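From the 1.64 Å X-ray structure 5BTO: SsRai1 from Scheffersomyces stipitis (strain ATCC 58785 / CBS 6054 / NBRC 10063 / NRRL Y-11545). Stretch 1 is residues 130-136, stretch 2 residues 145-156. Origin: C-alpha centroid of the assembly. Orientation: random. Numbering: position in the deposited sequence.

Stretch 1 (130-136) DPVDLNV
Stretch 2 (145-156) INSDEEIELARR

Two pieces of one chain meet twice, first strand to strand and then strand to helix, burying 541 Å² in all. Residues 132-136 form an extended strand (phi -95 to -139°, psi 118 to 141°). Stretch 2 enters as a strand at Ile-145, turns through Asp-148 (phi/psi -94/124°), and runs on as a helix from Glu-149. The strand axes approach to 4.6 Å with their directions 137° apart; the helix axis lies 9.2 Å from strand 132-136 and runs nearly antiparallel to it, at 162°.

Backbone pairing sets the register. Asn-135 sits opposite Asn-146 (CA-CA 5.4 Å) as an antiparallel hydrogen-bonded pair: Asn-135 N donates to Asn-146 O at 2.7 Å, and Asn-146 N to Asn-135 O at 3.1 Å. Val-136 and Ile-145 follow as a non-hydrogen-bonded pair, CA atoms 4.6 Å apart. CA-H...O contacts supplement the ladder, Ile-145 CA to Asn-135 O at 3.3 Å and Leu-134 CA to Asn-146 O at 3.5 Å.

The apolar packing is buried and built from branched side chains. Val-136 (t) and Ile-145 (m, t) share one sheet face, Val-136 CG1 lying 3.9 Å from Ile-145 CG1. Ile-145 CG2 also reaches Leu-134 CB (4.0 Å), with Leu-134 in the m, t rotamer.

Polar side chains join strand to helix start. Asn-135, chi1 m, lies on the sheet face with Asn-146, and its end swings nearer stretch 2, where Asn-135 ND2 donates to Asp-148 OD1 at 2.7 Å, almost straight at 173°. The amide supplies one of the donors to this buried carboxylate. Asp-148, chi1 t and chi2 78°, is also the N-cap: its OD2 accepts from Ile-151 N at 3.1 Å, a capping bond whose exact length is less sure because OD2 is crowded in the model; the side chain thus meets both the start of the helix and the strand.

Farther along the helix, Arg-155 has its CA-to-CB bond toward the strand, and its guanidinium (t, t, m, chi4 166°) closes a salt bridge with Asp-133 (m). Asp-133 OD2 takes both Arg-155 NH1 (2.8 Å) and Arg-155 NH2 (2.9 Å), approaching the guanidinium at its edge, while Pro-131 CB covers one face, 3.6 Å from Arg-155 NH1. Between cap and bridge, Ile-151 (m, t) points toward the strand and sets its CD1 4.1 Å from Asp-133 CB.

Two waters bridge polar atoms of the two stretches. Asp-133 O and Asp-148 N are 4.0 Å apart, and one water links them, donating to Asp-133 O (2.8 Å) and Glu-152 OE2 (2.7 Å) and accepting from Asp-148 N (2.8 Å). Asn-135 ND2 and Ser-147 O are 4.1 Å apart; the other water accepts from Asn-135 ND2 (2.9 Å) and donates to Ser-147 O (2.8 Å).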

ATOM      1  N   ASP A 130      13.930   7.165  -8.826  1.00 22.33           N
ATOM      2  CA  ASP A 130      14.548   8.237  -8.047  1.00 23.14           C
ATOM      3  C   ASP A 130      14.435   7.953  -6.554  1.00 20.51           C
ATOM      4  O   ASP A 130      13.331   7.791  -6.036  1.00 20.72           O
ATOM      5  CB  ASP A 130      13.890   9.593  -8.346  1.00 23.83           C
ATOM      6  CG  ASP A 130      14.076  10.041  -9.789  1.00 28.28           C
ATOM      7  OD1 ASP A 130      14.999   9.541 -10.472  1.00 31.43           O
ATOM      8  OD2 ASP A 130      13.300  10.917 -10.237  1.00 29.91           O
ATOM      9  N   PRO A 131      15.576   7.886  -5.858  1.00 21.84           N
ATOM     10  CA  PRO A 131      15.543   7.674  -4.406  1.00 20.89           C
ATOM     11  C   PRO A 131      15.010   8.887  -3.654  1.00 20.24           C
ATOM     12  O   PRO A 131      15.106  10.019  -4.138  1.00 21.96           O
ATOM     13  CB  PRO A 131      17.016   7.455  -4.049  1.00 23.82           C
ATOM     14  CG  PRO A 131      17.775   8.159  -5.139  1.00 24.86           C
ATOM     15  CD  PRO A 131      16.951   7.957  -6.381  1.00 23.68           C
ATOM     16  N   VAL A 132      14.430   8.638  -2.485  1.00 16.84           N
ATOM     17  CA  VAL A 132      14.008   9.700  -1.580  1.00 17.36           C
ATOM     18  C   VAL A 132      14.512   9.364  -0.187  1.00 17.81           C
ATOM     19  O   VAL A 132      14.366   8.232   0.281  1.00 19.29           O
ATOM     20  CB  VAL A 132      12.474   9.851  -1.530  1.00 18.77           C
ATOM     21  CG1 VAL A 132      12.070  10.956  -0.551  1.00 20.23           C
ATOM     22  CG2 VAL A 132      11.918  10.153  -2.912  1.00 19.16           C
ATOM     23  N   ASP A 133      15.129  10.335   0.475  1.00 17.27           N
ATOM     24  CA  ASP A 133      15.534  10.152   1.868  1.00 18.15           C
ATOM     25  C   ASP A 133      15.264  11.424   2.660  1.00 18.19           C
ATOM     26  O   ASP A 133      15.819  12.482   2.359  1.00 21.48           O
ATOM     27  CB  ASP A 133      17.006   9.753   1.967  1.00 20.57           C
ATOM     28  CG  ASP A 133      17.249   8.333   1.500  1.00 22.45           C
ATOM     29  OD1 ASP A 133      17.014   7.390   2.292  1.00 24.46           O
ATOM     30  OD2 ASP A 133      17.671   8.155   0.340  1.00 24.20           O
ATOM     31  N   LEU A 134      14.393  11.318   3.657  1.00 15.84           N
ATOM     32  CA  LEU A 134      14.022  12.473   4.462  1.00 14.93           C
ATOM     33  C   LEU A 134      14.196  12.196   5.938  1.00 15.47           C
ATOM     34  O   LEU A 134      13.915  11.095   6.409  1.00 18.51           O
ATOM     35  CB  LEU A 134      12.571  12.857   4.203  1.00 15.88           C
ATOM     36  CG  LEU A 134      12.147  13.085   2.748  1.00 15.47           C
ATOM     37  CD1 LEU A 134      10.636  13.205   2.667  1.00 16.12           C
ATOM     38  CD2 LEU A 134      12.835  14.334   2.186  1.00 16.91           C
ATOM     39  N   ASN A 135      14.670  13.199   6.670  1.00 15.75           N
ATOM     40  CA  ASN A 135      14.720  13.122   8.127  1.00 15.96           C
ATOM     41  C   ASN A 135      13.468  13.783   8.680  1.00 18.06           C
ATOM     42  O   ASN A 135      13.049  14.830   8.186  1.00 18.79           O
ATOM     43  CB  ASN A 135      15.955  13.832   8.672  1.00 18.44           C
ATOM     44  CG  ASN A 135      17.239  13.126   8.318  1.00 19.99           C
ATOM     45  OD1 ASN A 135      17.269  11.904   8.178  1.00 21.69           O
ATOM     46  ND2 ASN A 135      18.316  13.888   8.176  1.00 20.90           N
ATOM     47  N   VAL A 136      12.864  13.167   9.690  1.00 17.33           N
ATOM     48  CA  VAL A 136      11.648  13.695  10.278  1.00 18.40           C
ATOM     49  C   VAL A 136      11.772  13.655  11.783  1.00 19.83           C
ATOM     50  O   VAL A 136      12.210  12.659  12.350  1.00 20.64           O
ATOM     51  CB  VAL A 136      10.412  12.862   9.888  1.00 17.52           C
ATOM     52  CG1 VAL A 136       9.153  13.501  10.443  1.00 21.16           C
ATOM     53  CG2 VAL A 136      10.328  12.689   8.378  1.00 18.41           C
ATOM     54  N   ILE A 145      10.637  18.333   8.694  1.00 13.25           N
ATOM     55  CA  ILE A 145      11.116  17.398   7.669  1.00 14.27           C
ATOM     56  C   ILE A 145      12.146  18.067   6.773  1.00 16.86           C
ATOM     57  O   ILE A 145      11.877  19.134   6.204  1.00 16.76           O
ATOM     58  CB  ILE A 145       9.950  16.893   6.794  1.00 14.74           C
ATOM     59  CG1 ILE A 145       8.870  16.246   7.680  1.00 16.24           C
ATOM     60  CG2 ILE A 145      10.453  15.903   5.720  1.00 14.92           C
ATOM     61  CD1 ILE A 145       7.682  15.684   6.919  1.00 17.32           C
ATOM     62  N   ASN A 146      13.325  17.459   6.653  1.00 17.58           N
ATOM     63  CA  ASN A 146      14.332  17.942   5.707  1.00 18.54           C
ATOM     64  C   ASN A 146      15.048  16.788   5.039  1.00 18.36           C
ATOM     65  O   ASN A 146      14.972  15.652   5.501  1.00 18.22           O
ATOM     66  CB  ASN A 146      15.374  18.850   6.375  1.00 19.98           C
ATOM     67  CG  ASN A 146      16.145  19.701   5.351  1.00 24.97           C
ATOM     68  OD1 ASN A 146      15.716  19.854   4.204  1.00 30.07           O
ATOM     69  ND2 ASN A 146      17.277  20.244   5.760  1.00 27.97           N
ATOM     70  N   SER A 147      15.753  17.079   3.956  1.00 17.75           N
ATOM     71  CA  SER A 147      16.671  16.102   3.387  1.00 20.73           C
ATOM     72  C   SER A 147      17.848  15.910   4.337  1.00 21.52           C
ATOM     73  O   SER A 147      18.105  16.745   5.212  1.00 22.04           O
ATOM     74  CB  SER A 147      17.185  16.585   2.032  1.00 24.24           C
ATOM     75  OG  SER A 147      17.700  17.906   2.127  1.00 28.24           O
ATOM     76  N   ASP A 148      18.567  14.808   4.164  1.00 23.27           N
ATOM     77  CA  ASP A 148      19.732  14.544   4.991  1.00 25.30           C
ATOM     78  C   ASP A 148      21.009  15.052   4.325  1.00 28.76           C
ATOM     79  O   ASP A 148      21.332  14.671   3.199  1.00 28.96           O
ATOM     80  CB  ASP A 148      19.840  13.053   5.286  1.00 25.96           C
ATOM     81  CG  ASP A 148      20.963  12.734   6.251  1.00 27.70           C
ATOM     82  OD1 ASP A 148      20.790  12.946   7.470  1.00 27.91           O
ATOM     83  OD2 ASP A 148      22.019  12.262   5.793  1.00 29.47           O
ATOM     84  N   GLU A 149      21.737  15.905   5.037  1.00 30.72           N
ATOM     85  CA  GLU A 149      22.912  16.567   4.481  1.00 35.37           C
ATOM     86  C   GLU A 149      23.937  15.591   3.907  1.00 36.24           C
ATOM     87  O   GLU A 149      24.371  15.735   2.763  1.00 36.61           O
ATOM     88  CB  GLU A 149      23.565  17.460   5.542  1.00 40.50           C
ATOM     89  CG  GLU A 149      24.716  18.295   5.028  1.00 45.10           C
ATOM     90  CD  GLU A 149      25.165  19.342   6.027  1.00 49.06           C
ATOM     91  OE1 GLU A 149      24.389  19.655   6.954  1.00 51.14           O
ATOM     92  OE2 GLU A 149      26.294  19.852   5.885  1.00 51.05           O
ATOM     93  N   GLU A 150      24.319  14.598   4.700  1.00 36.12           N
ATOM     94  CA  GLU A 150      25.353  13.656   4.283  1.00 38.73           C
ATOM     95  C   GLU A 150      24.893  12.837   3.074  1.00 34.86           C
ATOM     96  O   GLU A 150      25.631  12.683   2.103  1.00 36.16           O
ATOM     97  CB  GLU A 150      25.748  12.737   5.445  1.00 43.50           C
ATOM     98  CG  GLU A 150      24.751  11.620   5.690  1.00 49.63           C
ATOM     99  CD  GLU A 150      24.833  11.033   7.080  1.00 54.48           C
ATOM    100  OE1 GLU A 150      25.935  11.037   7.674  1.00 58.04           O
ATOM    101  OE2 GLU A 150      23.785  10.566   7.574  1.00 53.37           O
ATOM    102  N   ILE A 151      23.666  12.329   3.127  1.00 30.09           N
ATOM    103  CA  ILE A 151      23.141  11.524   2.030  1.00 29.02           C
ATOM    104  C   ILE A 151      23.073  12.342   0.745  1.00 30.01           C
ATOM    105  O   ILE A 151      23.453  11.862  -0.328  1.00 29.92           O
ATOM    106  CB  ILE A 151      21.761  10.919   2.369  1.00 28.26           C
ATOM    107  CG1 ILE A 151      21.922   9.810   3.417  1.00 27.17           C
ATOM    108  CG2 ILE A 151      21.082  10.388   1.107  1.00 29.58           C
ATOM    109  CD1 ILE A 151      20.614   9.167   3.851  1.00 28.18           C
ATOM    110  N   GLU A 152      22.618  13.586   0.861  1.00 29.56           N
ATOM    111  CA  GLU A 152      22.544  14.473  -0.300  1.00 31.32           C
ATOM    112  C   GLU A 152      23.915  14.740  -0.900  1.00 37.33           C
ATOM    113  O   GLU A 152      24.071  14.753  -2.121  1.00 38.46           O
ATOM    114  CB  GLU A 152      21.869  15.798   0.061  1.00 31.84           C
ATOM    115  CG  GLU A 152      20.381  15.668   0.251  1.00 31.11           C
ATOM    116  CD  GLU A 152      19.720  14.920  -0.894  1.00 35.50           C
ATOM    117  OE1 GLU A 152      19.953  15.286  -2.071  1.00 37.97           O
ATOM    118  OE2 GLU A 152      18.976  13.958  -0.612  1.00 36.23           O
ATOM    119  N   LEU A 153      24.902  14.964  -0.039  1.00 40.02           N
ATOM    120  CA  LEU A 153      26.264  15.224  -0.494  1.00 42.28           C
ATOM    121  C   LEU A 153      26.806  14.030  -1.264  1.00 41.96           C
ATOM    122  O   LEU A 153      27.343  14.173  -2.361  1.00 41.74           O
ATOM    123  CB  LEU A 153      27.177  15.539   0.691  1.00 45.78           C
ATOM    124  CG  LEU A 153      27.096  16.960   1.254  1.00 49.51           C
ATOM    125  CD1 LEU A 153      27.896  17.088   2.549  1.00 50.34           C
ATOM    126  CD2 LEU A 153      27.580  17.965   0.221  1.00 50.75           C
ATOM    127  N   ALA A 154      26.655  12.848  -0.679  1.00 40.88           N
ATOM    128  CA  ALA A 154      27.158  11.629  -1.292  1.00 41.59           C
ATOM    129  C   ALA A 154      26.444  11.336  -2.605  1.00 41.82           C
ATOM    130  O   ALA A 154      27.049  10.832  -3.552  1.00 42.63           O
ATOM    131  CB  ALA A 154      27.012  10.458  -0.334  1.00 39.77           C
ATOM    132  N   ARG A 155      25.157  11.663  -2.656  1.00 41.10           N
ATOM    133  CA  ARG A 155      24.318  11.320  -3.798  1.00 42.42           C
ATOM    134  C   ARG A 155      24.659  12.135  -5.046  1.00 45.98           C
ATOM    135  O   ARG A 155      24.753  11.588  -6.145  1.00 46.26           O
ATOM    136  CB  ARG A 155      22.845  11.491  -3.428  1.00 43.45           C
ATOM    137  CG  ARG A 155      21.862  10.867  -4.402  1.00 43.99           C
ATOM    138  CD  ARG A 155      20.550  10.530  -3.700  1.00 44.45           C
ATOM    139  NE  ARG A 155      20.641   9.288  -2.932  1.00 43.43           N
ATOM    140  CZ  ARG A 155      19.758   8.900  -2.014  1.00 38.98           C
ATOM    141  NH1 ARG A 155      18.701   9.661  -1.718  1.00 32.50           N
ATOM    142  NH2 ARG A 155      19.938   7.749  -1.383  1.00 41.23           N
ATOM    143  N   ARG A 156      24.849  13.439  -4.880  1.00 48.76           N
ATOM    144  CA  ARG A 156      25.172  14.293  -6.019  1.00 52.19           C
ATOM    145  C   ARG A 156      26.547  13.958  -6.594  1.00 53.01           C
ATOM    146  O   ARG A 156      26.735  13.943  -7.811  1.00 52.28           O
ATOM    147  CB  ARG A 156      25.083  15.775  -5.643  1.00 55.14           C
ATOM    148  CG  ARG A 156      23.668  16.250  -5.327  1.00 56.94           C
ATOM    149  CD  ARG A 156      23.595  17.768  -5.262  1.00 59.74           C
ATOM    150  NE  ARG A 156      22.942  18.240  -4.045  1.00 62.32           N
ATOM    151  CZ  ARG A 156      21.668  18.617  -3.971  1.00 64.89           C
ATOM    152  NH1 ARG A 156      20.897  18.583  -5.050  1.00 65.28           N
ATOM    153  NH2 ARG A 156      21.163  19.031  -2.814  1.00 65.68           N
TER
HETATM  154  O   HOH W   1      18.476  13.106   1.884  1.00 23.57           O
HETATM  155  O   HOH W   2      18.375  16.792   8.013  1.00 27.58           O